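Local coordinates for protein polysaccharide deacetylase (Ammonifex degensii, PDB 4WCJ) that binds zinc and probably removes N-acetyl groups from poly-beta-1,6-N-acetyl-D-glucosamine, as a member of the family 4 carbohydrate esterases, at residues 96-101 with 120-125; 156-161 with 205-210; 181-186 with 216-221. All blocks are in the same frame, centred on the assembly; numbering follows the deposited sequence.

Contact 1: residues 96-101 with 120-125; sequences TFDDGD and LFFVIA. With ZN (zinc ion), chain B.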
loop_
_atom_site.group_PDB
_atom_site.type_symbol
_atom_site.label_atom_id
_atom_site.label_comp_id
_atom_site.label_asym_id
_atom_site.label_seq_id
_atom_site.Cartn_x
_atom_site.Cartn_y
_atom_site.Cartn_z
ATOM N N THR A 96 1.774 -3.828 2.729
ATOM C CA THR A 96 1.373 -3.188 1.476
ATOM C C THR A 96 2.568 -2.914 0.557
ATOM O O THR A 96 3.706 -2.709 1.015
ATOM C CB THR A 96 0.611 -1.846 1.712
ATOM O OG1 THR A 96 1.536 -0.792 2.022
ATOM C CG2 THR A 96 -0.428 -1.990 2.815
ATOM N N PHE A 97 2.285 -2.902 -0.743
ATOM C CA PHE A 97 3.253 -2.549 -1.774
ATOM C C PHE A 97 2.705 -1.443 -2.662
ATOM O O PHE A 97 1.535 -1.497 -3.046
ATOM C CB PHE A 97 3.593 -3.756 -2.651
ATOM C CG PHE A 97 4.527 -4.730 -2.009
ATOM C CD1 PHE A 97 4.076 -5.609 -1.048
ATOM C CD2 PHE A 97 5.863 -4.759 -2.372
ATOM C CE1 PHE A 97 4.936 -6.511 -0.461
ATOM C CE2 PHE A 97 6.730 -5.658 -1.785
ATOM C CZ PHE A 97 6.270 -6.528 -0.826
ATOM N N ASP A 98 3.549 -0.468 -3.000
ATOM C CA ASP A 98 3.189 0.610 -3.937
ATOM C C ASP A 98 3.869 0.486 -5.293
ATOM O O ASP A 98 5.060 0.234 -5.343
ATOM C CB ASP A 98 3.560 1.983 -3.366
ATOM C CG ASP A 98 2.598 2.458 -2.300
ATOM O OD1 ASP A 98 1.684 1.690 -1.919
ATOM O OD2 ASP A 98 2.774 3.603 -1.835
ATOM N N ASP A 99 3.071 0.682 -6.348
ATOM C CA ASP A 99 3.440 1.012 -7.745
ATOM C C ASP A 99 3.022 -0.068 -8.751
ATOM O O ASP A 99 2.248 0.208 -9.673
ATOM C CB ASP A 99 4.938 1.303 -7.917
ATOM C CG ASP A 99 5.351 2.594 -7.237
ATOM O OD1 ASP A 99 4.456 3.291 -6.742
ATOM O OD2 ASP A 99 6.561 2.894 -7.186
ATOM N N GLY A 100 3.533 -1.285 -8.583
ATOM C CA GLY A 100 3.192 -2.359 -9.496
ATOM C C GLY A 100 4.412 -3.112 -9.998
ATOM O O GLY A 100 4.332 -3.844 -10.989
ATOM N N ASP A 101 5.545 -2.935 -9.319
ATOM C CA ASP A 101 6.798 -3.515 -9.797
ATOM C C ASP A 101 6.707 -5.030 -10.001
ATOM O O ASP A 101 6.092 -5.734 -9.208
ATOM C CB ASP A 101 7.940 -3.202 -8.837
ATOM C CG ASP A 101 9.297 -3.456 -9.460
ATOM O OD1 ASP A 101 9.749 -2.608 -10.262
ATOM O OD2 ASP A 101 9.919 -4.494 -9.160
ATOM N N LEU A 120 -1.780 -5.771 0.554
ATOM C CA LEU A 120 -2.490 -4.834 -0.295
ATOM C C LEU A 120 -1.507 -4.288 -1.332
ATOM O O LEU A 120 -0.458 -3.753 -0.979
ATOM C CB LEU A 120 -3.098 -3.694 0.533
ATOM C CG LEU A 120 -4.501 -3.193 0.162
ATOM C CD1 LEU A 120 -5.006 -2.131 1.156
ATOM C CD2 LEU A 120 -4.555 -2.677 -1.262
ATOM N N PHE A 121 -1.856 -4.421 -2.606
ATOM C CA PHE A 121 -0.996 -3.997 -3.710
ATOM C C PHE A 121 -1.605 -2.772 -4.384
ATOM O O PHE A 121 -2.590 -2.909 -5.130
ATOM C CB PHE A 121 -0.852 -5.145 -4.713
ATOM C CG PHE A 121 0.323 -5.019 -5.658
ATOM C CD1 PHE A 121 1.315 -4.059 -5.467
ATOM C CD2 PHE A 121 0.409 -5.863 -6.768
ATOM C CE1 PHE A 121 2.390 -3.966 -6.353
ATOM C CE2 PHE A 121 1.476 -5.760 -7.656
ATOM C CZ PHE A 121 2.463 -4.826 -7.443
ATOM N N PHE A 122 -1.035 -1.597 -4.123
ATOM C CA PHE A 122 -1.518 -0.361 -4.726
ATOM C C PHE A 122 -0.866 -0.150 -6.087
ATOM O O PHE A 122 0.307 0.185 -6.155
ATOM C CB PHE A 122 -1.214 0.835 -3.821
ATOM C CG PHE A 122 -1.911 0.795 -2.483
ATOM C CD1 PHE A 122 -3.227 1.224 -2.357
ATOM C CD2 PHE A 122 -1.245 0.354 -1.345
ATOM C CE1 PHE A 122 -3.856 1.211 -1.118
ATOM C CE2 PHE A 122 -1.876 0.335 -0.107
ATOM C CZ PHE A 122 -3.180 0.765 0.003
ATOM N N VAL A 123 -1.616 -0.332 -7.166
ATOM C CA VAL A 123 -1.015 -0.225 -8.486
ATOM C C VAL A 123 -1.346 1.073 -9.223
ATOM O O VAL A 123 -2.429 1.643 -9.074
ATOM C CB VAL A 123 -1.412 -1.428 -9.368
ATOM C CG1 VAL A 123 -1.050 -2.736 -8.658
ATOM C CG2 VAL A 123 -2.912 -1.433 -9.711
ATOM N N ILE A 124 -0.371 1.543 -9.987
ATOM C CA ILE A 124 -0.560 2.623 -10.942
ATOM C C ILE A 124 -1.233 1.996 -12.150
ATOM O O ILE A 124 -0.572 1.426 -13.022
ATOM C CB ILE A 124 0.754 3.278 -11.351
ATOM C CG1 ILE A 124 1.559 3.667 -10.110
ATOM C CG2 ILE A 124 0.473 4.498 -12.208
ATOM C CD1 ILE A 124 2.980 4.006 -10.406
ATOM N N ALA A 125 -2.562 2.066 -12.188
ATOM C CA ALA A 125 -3.324 1.202 -13.088
ATOM C C ALA A 125 -2.967 1.417 -14.548
ATOM O O ALA A 125 -3.005 0.472 -15.333
ATOM C CB ALA A 125 -4.841 1.399 -12.866
HETATM ZN ZN ZN B . 4.345 5.073 -5.517
HETATM O O HOH W 1 4.853 4.868 -3.278
HETATM O O HOH W 2 6.586 5.030 -5.462
#
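T96 to D99 run parallel to L120 to V123, their axes 10° apart, and four backbone bonds stitch them: F97 N to L120 O, F122 N to F97 O, D99 N to F122 O and I124 N to D99 O. This is a parallel beta-alpha-beta unit whose helix, 102-114, packs on F97 and F121. With CG opposite the backbone N (chi1 -162°), F121 leans its ring back over the neighbouring strand: CD1 lies 3.6 Å from F97 CB, F97 O comes in at the ring edge, and CZ approaches G100 CA at 3.3 Å. One ring face carries V123 CG1 over its centre. The backbone angles of G100 by themselves call for glycine, since a CB would be jammed against the preceding carbonyl O. An alanine for F121 is likely to open a gap beside G100 CA and F97 CB and so disturb the turn that follows D99. On the other sheet face, D98 runs alongside F122, its carboxylate plane nearly perpendicular (88°) to the ring, with OD1 3.3 Å from F122 CD2; OD2 forms a salt bridge with R245 and accepts a hydrogen bond from a zinc-bound water. D99 binds zinc through OD1 at 2.2 Å, while OD2 takes a hydrogen bond from a second such water. Backbone pairing and rings thus set both carboxylates near the zinc, with R245 probably helping to fix D98.

Contact 2: residues 156-161 with 205-210; sequences LHTYDL and AYPYGF. With ZN (zinc ion), chain B.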
loop_
_atom_site.group_PDB
_atom_site.type_symbol
_atom_site.label_atom_id
_atom_site.label_comp_id
_atom_site.label_asym_id
_atom_site.label_seq_id
_atom_site.Cartn_x
_atom_site.Cartn_y
_atom_site.Cartn_z
ATOM N N LEU A 156 -5.775 1.328 -5.586
ATOM C CA LEU A 156 -5.378 2.266 -6.638
ATOM C C LEU A 156 -4.301 3.249 -6.150
ATOM O O LEU A 156 -4.367 3.756 -5.031
ATOM C CB LEU A 156 -6.610 3.024 -7.153
ATOM C CG LEU A 156 -6.418 3.981 -8.340
ATOM C CD1 LEU A 156 -6.030 3.242 -9.615
ATOM C CD2 LEU A 156 -7.678 4.817 -8.565
ATOM N N HIS A 157 -3.322 3.502 -7.016
ATOM C CA HIS A 157 -2.178 4.373 -6.752
ATOM C C HIS A 157 -2.165 5.416 -7.877
ATOM O O HIS A 157 -1.145 5.653 -8.506
ATOM C CB HIS A 157 -0.885 3.537 -6.718
ATOM C CG HIS A 157 0.272 4.169 -5.996
ATOM N ND1 HIS A 157 0.132 4.908 -4.840
ATOM C CD2 HIS A 157 1.604 4.126 -6.251
ATOM C CE1 HIS A 157 1.320 5.308 -4.426
ATOM N NE2 HIS A 157 2.233 4.843 -5.263
ATOM N N THR A 158 -3.330 6.036 -8.092
ATOM C CA THR A 158 -3.704 6.784 -9.315
ATOM C C THR A 158 -3.721 5.890 -10.555
ATOM O O THR A 158 -3.200 4.769 -10.539
ATOM C CB THR A 158 -2.781 8.022 -9.622
ATOM O OG1 THR A 158 -1.542 7.596 -10.212
ATOM C CG2 THR A 158 -2.523 8.848 -8.380
ATOM N N TYR A 159 -4.353 6.383 -11.622
ATOM C CA TYR A 159 -4.245 5.742 -12.935
ATOM C C TYR A 159 -2.908 6.079 -13.603
ATOM O O TYR A 159 -2.136 5.190 -13.985
ATOM C CB TYR A 159 -5.399 6.167 -13.857
ATOM C CG TYR A 159 -5.333 5.523 -15.231
ATOM C CD1 TYR A 159 -5.846 4.251 -15.446
ATOM C CD2 TYR A 159 -4.751 6.182 -16.306
ATOM C CE1 TYR A 159 -5.779 3.656 -16.693
ATOM C CE2 TYR A 159 -4.684 5.589 -17.560
ATOM C CZ TYR A 159 -5.198 4.325 -17.740
ATOM O OH TYR A 159 -5.135 3.727 -18.978
ATOM N N ASP A 160 -2.644 7.368 -13.770
ATOM C CA ASP A 160 -1.370 7.801 -14.346
ATOM C C ASP A 160 -1.041 9.226 -13.910
ATOM O O ASP A 160 -0.875 10.133 -14.737
ATOM C CB ASP A 160 -1.407 7.687 -15.873
ATOM C CG ASP A 160 -0.046 7.919 -16.519
ATOM O OD1 ASP A 160 0.993 7.688 -15.856
ATOM O OD2 ASP A 160 -0.021 8.339 -17.695
ATOM N N LEU A 161 -0.935 9.418 -12.600
ATOM C CA LEU A 161 -0.604 10.725 -12.046
ATOM C C LEU A 161 0.523 10.616 -11.022
ATOM O O LEU A 161 0.648 11.453 -10.134
ATOM C CB LEU A 161 -1.843 11.379 -11.409
ATOM C CG LEU A 161 -2.752 12.181 -12.340
ATOM C CD1 LEU A 161 -3.855 12.878 -11.556
ATOM C CD2 LEU A 161 -1.950 13.209 -13.133
ATOM N N ALA A 205 -3.930 4.733 -2.209
ATOM C CA ALA A 205 -2.672 5.220 -1.629
ATOM C C ALA A 205 -2.147 6.397 -2.432
ATOM O O ALA A 205 -2.007 6.315 -3.656
ATOM C CB ALA A 205 -1.631 4.114 -1.578
ATOM N N TYR A 206 -1.864 7.496 -1.739
ATOM C CA TYR A 206 -1.304 8.682 -2.383
ATOM C C TYR A 206 0.136 8.457 -2.810
ATOM O O TYR A 206 0.969 8.079 -1.986
ATOM C CB TYR A 206 -1.339 9.884 -1.441
ATOM C CG TYR A 206 -2.688 10.543 -1.235
ATOM C CD1 TYR A 206 -3.367 11.136 -2.295
ATOM C CD2 TYR A 206 -3.263 10.609 0.028
ATOM C CE1 TYR A 206 -4.592 11.749 -2.109
ATOM C CE2 TYR A 206 -4.490 11.230 0.223
ATOM C CZ TYR A 206 -5.149 11.796 -0.848
ATOM O OH TYR A 206 -6.364 12.423 -0.652
ATOM N N PRO A 207 0.437 8.704 -4.091
ATOM C CA PRO A 207 1.849 8.762 -4.476
ATOM C C PRO A 207 2.537 9.880 -3.698
ATOM O O PRO A 207 1.938 10.949 -3.505
ATOM C CB PRO A 207 1.801 9.059 -5.975
ATOM C CG PRO A 207 0.431 8.612 -6.408
ATOM C CD PRO A 207 -0.462 8.916 -5.234
ATOM N N TYR A 208 3.746 9.592 -3.223
ATOM C CA TYR A 208 4.583 10.503 -2.431
ATOM C C TYR A 208 4.002 10.718 -1.030
ATOM O O TYR A 208 4.581 11.429 -0.218
ATOM C CB TYR A 208 4.800 11.834 -3.172
ATOM C CG TYR A 208 5.241 11.615 -4.601
ATOM C CD1 TYR A 208 6.511 11.116 -4.896
ATOM C CD2 TYR A 208 4.375 11.867 -5.655
ATOM C CE1 TYR A 208 6.902 10.885 -6.210
ATOM C CE2 TYR A 208 4.763 11.646 -6.967
ATOM C CZ TYR A 208 6.015 11.156 -7.236
ATOM O OH TYR A 208 6.359 10.948 -8.546
ATOM N N GLY A 209 2.872 10.076 -0.743
ATOM C CA GLY A 209 2.447 9.878 0.631
ATOM C C GLY A 209 1.405 10.788 1.247
ATOM O O GLY A 209 0.969 10.539 2.373
ATOM N N PHE A 210 1.003 11.843 0.546
ATOM C CA PHE A 210 0.114 12.830 1.168
ATOM C C PHE A 210 -0.920 13.431 0.238
ATOM O O PHE A 210 -0.748 13.452 -0.972
ATOM C CB PHE A 210 0.955 13.941 1.797
ATOM C CG PHE A 210 1.953 13.422 2.782
ATOM C CD1 PHE A 210 1.560 13.100 4.071
ATOM C CD2 PHE A 210 3.262 13.172 2.396
ATOM C CE1 PHE A 210 2.468 12.582 4.977
ATOM C CE2 PHE A 210 4.174 12.654 3.291
ATOM C CZ PHE A 210 3.778 12.358 4.585
HETATM ZN ZN ZN B . 4.345 5.073 -5.517
HETATM O O HOH W 2 6.586 5.030 -5.462
HETATM O O HOH W 1 4.853 4.868 -3.278
#
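H157 reaches across to A205 and P207 with its imidazole. From CB, CG is set opposite the backbone N (chi1 -159°), which swings the ring toward the 205-210 segment. CG itself lies 3.9 Å from A205 O; the next atom, ND1, donates its proton to that same oxygen at 2.8 Å. The acceptor sits close to the ring plane, but ND1 stands well above the plane of the A205 carbonyl, so the bond does not use a carbonyl lone pair. CE1 comes 3.5 Å from P207 CA and has Y206 O at the ring edge. P207 CG covers one face in a CH-pi contact, offset toward the rim, 19° off the normal. Both segments leave the C-terminal ends of parallel strands, the end of this beta/alpha barrel where the metal site lies; A205 N bonds to L156 O at 3.0 Å just before the chains turn away. H157 CD2 runs beside D99 OD1, 3.0 Å away. With the ND1 proton committed to A205, NE2 of H157 binds the zinc ion at 2.1 Å. D99, H162 and two waters complete the shell. Next to P207, on the same side of the ring, T158 sets its CG2 3.6 Å from P207 CG. T158 OG1 gives its proton to H157 O, on a lone pair, and in an ST motif accepts from L161 N at 3.1 Å, pinning the turn that follows the histidine.

Contact 3: residues 181-186 with 216-221; sequences LFAEDT and DEILRT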
loop_
_atom_site.group_PDB
_atom_site.type_symbol
_atom_site.label_atom_id
_atom_site.label_comp_id
_atom_site.label_asym_id
_atom_site.label_seq_id
_atom_site.Cartn_x
_atom_site.Cartn_y
_atom_site.Cartn_z
ATOM N N LEU A 181 -8.581 17.185 -12.764
ATOM C CA LEU A 181 -7.702 16.159 -13.313
ATOM C C LEU A 181 -7.563 14.986 -12.353
ATOM O O LEU A 181 -7.523 13.825 -12.776
ATOM C CB LEU A 181 -6.323 16.749 -13.633
ATOM C CG LEU A 181 -5.203 15.755 -13.973
ATOM C CD1 LEU A 181 -5.507 15.004 -15.266
ATOM C CD2 LEU A 181 -3.836 16.437 -14.048
ATOM N N PHE A 182 -7.494 15.288 -11.060
ATOM C CA PHE A 182 -7.353 14.229 -10.063
ATOM C C PHE A 182 -8.611 13.378 -9.977
ATOM O O PHE A 182 -8.543 12.158 -9.807
ATOM C CB PHE A 182 -7.035 14.807 -8.685
ATOM C CG PHE A 182 -6.907 13.761 -7.615
ATOM C CD1 PHE A 182 -5.746 13.006 -7.508
ATOM C CD2 PHE A 182 -7.945 13.517 -6.730
ATOM C CE1 PHE A 182 -5.621 12.033 -6.534
ATOM C CE2 PHE A 182 -7.828 12.556 -5.755
ATOM C CZ PHE A 182 -6.662 11.800 -5.657
ATOM N N ALA A 183 -9.759 14.036 -10.086
ATOM C CA ALA A 183 -11.035 13.342 -10.019
ATOM C C ALA A 183 -11.194 12.415 -11.219
ATOM O O ALA A 183 -11.637 11.275 -11.072
ATOM C CB ALA A 183 -12.180 14.332 -9.951
ATOM N N GLU A 184 -10.824 12.908 -12.399
ATOM C CA GLU A 184 -10.998 12.149 -13.633
ATOM C C GLU A 184 -10.060 10.947 -13.660
ATOM O O GLU A 184 -10.451 9.845 -14.055
ATOM C CB GLU A 184 -10.771 13.046 -14.850
ATOM C CG GLU A 184 -12.008 13.864 -15.221
ATOM C CD GLU A 184 -11.682 15.172 -15.923
ATOM O OE1 GLU A 184 -10.488 15.550 -15.976
ATOM O OE2 GLU A 184 -12.631 15.825 -16.418
ATOM N N ASP A 185 -8.827 11.171 -13.221
ATOM C CA ASP A 185 -7.828 10.107 -13.152
ATOM C C ASP A 185 -8.254 9.011 -12.186
ATOM O O ASP A 185 -8.115 7.822 -12.474
ATOM C CB ASP A 185 -6.484 10.693 -12.727
ATOM C CG ASP A 185 -5.395 9.652 -12.628
ATOM O OD1 ASP A 185 -5.252 9.055 -11.542
ATOM O OD2 ASP A 185 -4.675 9.450 -13.628
ATOM N N THR A 186 -8.769 9.418 -11.033
ATOM C CA THR A 186 -9.238 8.467 -10.025
ATOM C C THR A 186 -10.400 7.635 -10.543
ATOM O O THR A 186 -10.439 6.424 -10.330
ATOM C CB THR A 186 -9.648 9.186 -8.717
ATOM O OG1 THR A 186 -8.539 9.955 -8.236
ATOM C CG2 THR A 186 -10.037 8.174 -7.652
ATOM N N ASP A 216 -8.877 14.374 -0.495
ATOM C CA ASP A 216 -9.541 13.434 0.419
ATOM C C ASP A 216 -11.027 13.322 0.109
ATOM O O ASP A 216 -11.612 12.231 0.131
ATOM C CB ASP A 216 -9.384 13.867 1.877
ATOM C CG ASP A 216 -7.988 13.679 2.404
ATOM O OD1 ASP A 216 -7.204 12.905 1.808
ATOM O OD2 ASP A 216 -7.678 14.313 3.438
ATOM N N GLU A 217 -11.636 14.466 -0.176
ATOM C CA GLU A 217 -13.067 14.524 -0.422
ATOM C C GLU A 217 -13.421 13.882 -1.754
ATOM O O GLU A 217 -14.431 13.197 -1.871
ATOM C CB GLU A 217 -13.559 15.980 -0.374
ATOM C CG GLU A 217 -15.010 16.170 -0.777
ATOM C CD GLU A 217 -15.985 15.535 0.197
ATOM O OE1 GLU A 217 -15.548 15.045 1.261
ATOM O OE2 GLU A 217 -17.199 15.548 -0.096
ATOM N N ILE A 218 -12.580 14.096 -2.759
ATOM C CA ILE A 218 -12.790 13.463 -4.046
ATOM C C ILE A 218 -12.783 11.946 -3.861
ATOM O O ILE A 218 -13.682 11.236 -4.350
ATOM C CB ILE A 218 -11.724 13.896 -5.062
ATOM C CG1 ILE A 218 -11.960 15.355 -5.460
ATOM C CG2 ILE A 218 -11.760 12.997 -6.287
ATOM C CD1 ILE A 218 -10.825 15.951 -6.263
ATOM N N LEU A 219 -11.787 11.442 -3.134
ATOM C CA LEU A 219 -11.750 10.007 -2.836
ATOM C C LEU A 219 -13.000 9.531 -2.089
ATOM O O LEU A 219 -13.545 8.462 -2.392
ATOM C CB LEU A 219 -10.501 9.663 -2.025
ATOM C CG LEU A 219 -9.182 9.935 -2.746
ATOM C CD1 LEU A 219 -7.997 9.647 -1.830
ATOM C CD2 LEU A 219 -9.101 9.124 -4.033
ATOM N N ARG A 220 -13.464 10.314 -1.118
ATOM C CA ARG A 220 -14.624 9.902 -0.342
ATOM C C ARG A 220 -15.843 9.782 -1.245
ATOM O O ARG A 220 -16.566 8.780 -1.201
ATOM C CB ARG A 220 -14.915 10.882 0.796
ATOM C CG ARG A 220 -15.960 10.378 1.785
ATOM C CD ARG A 220 -16.474 11.494 2.686
ATOM N NE ARG A 220 -17.201 12.509 1.927
ATOM C CZ ARG A 220 -18.492 12.433 1.618
ATOM N NH1 ARG A 220 -19.214 11.382 1.996
ATOM N NH2 ARG A 220 -19.064 13.409 0.927
ATOM N N THR A 221 -16.064 10.798 -2.074
ATOM C CA THR A 221 -17.244 10.815 -2.932
ATOM C C THR A 221 -17.154 9.755 -4.020
ATOM O O THR A 221 -18.172 9.338 -4.566
ATOM C CB THR A 221 -17.471 12.199 -3.587
ATOM O OG1 THR A 221 -16.440 12.461 -4.548
ATOM C CG2 THR A 221 -17.477 13.291 -2.536
#
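F182 meets I218 and L219 because its CG stands opposite the backbone N (chi1 179°), which sends the ring out toward the other helix; I218 places its CG2 likewise, with CG1 on the arm beside its own N. The I218 methyl CD1 then arrives at the edge of the F182 ring, 3.8 Å from CD2, while its CG2 nestles against A183, 3.8 Å from CA. L219 crosses F182 at about a right angle, and its CD2 touches F182 CZ at 4.0 Å and, in a different direction, T186 CG2 at 3.9 Å. The axes of segments 181-186 and 216-221 cross at -34°, 10.1 Å apart at closest, with the small A183 letting I218 come close to the backbone. T186 turns its hydroxyl back to its own helix: OG1 sits over the centre of the F182 ring and donates to F182 O at 2.7 Å. The same F182 O also accepts from T186 N, from the opposite face of its plane. E217 and R220, joined by a side-on salt bridge, stay away from the interface. What meets between these two segments is therefore carbon against carbon, with the T186 hydroxyl satisfied inside its helix and its methyl left to face L219.

Contact 1 lies deepest, its centre about 6 Å from that of the chain, and joins two barrel strands by regular backbone bonding. Contact 2 joins the loops beyond two other strands; the two meet through a probable hydrogen bond from H157 N to V123 O and share the zinc ion and both its waters, so each supplies part of one metal site. Both are almost wholly buried. Contact 3 is on the outer helical layer, about 18 Å from the centre, with A183 and I218 partly exposed: it is apolar helix packing without metal, and E184, E217 and R220 face outside. It still connects to contact 2, where D185 accepts from Y159 N and D216 pairs with the Y206 hydroxyl.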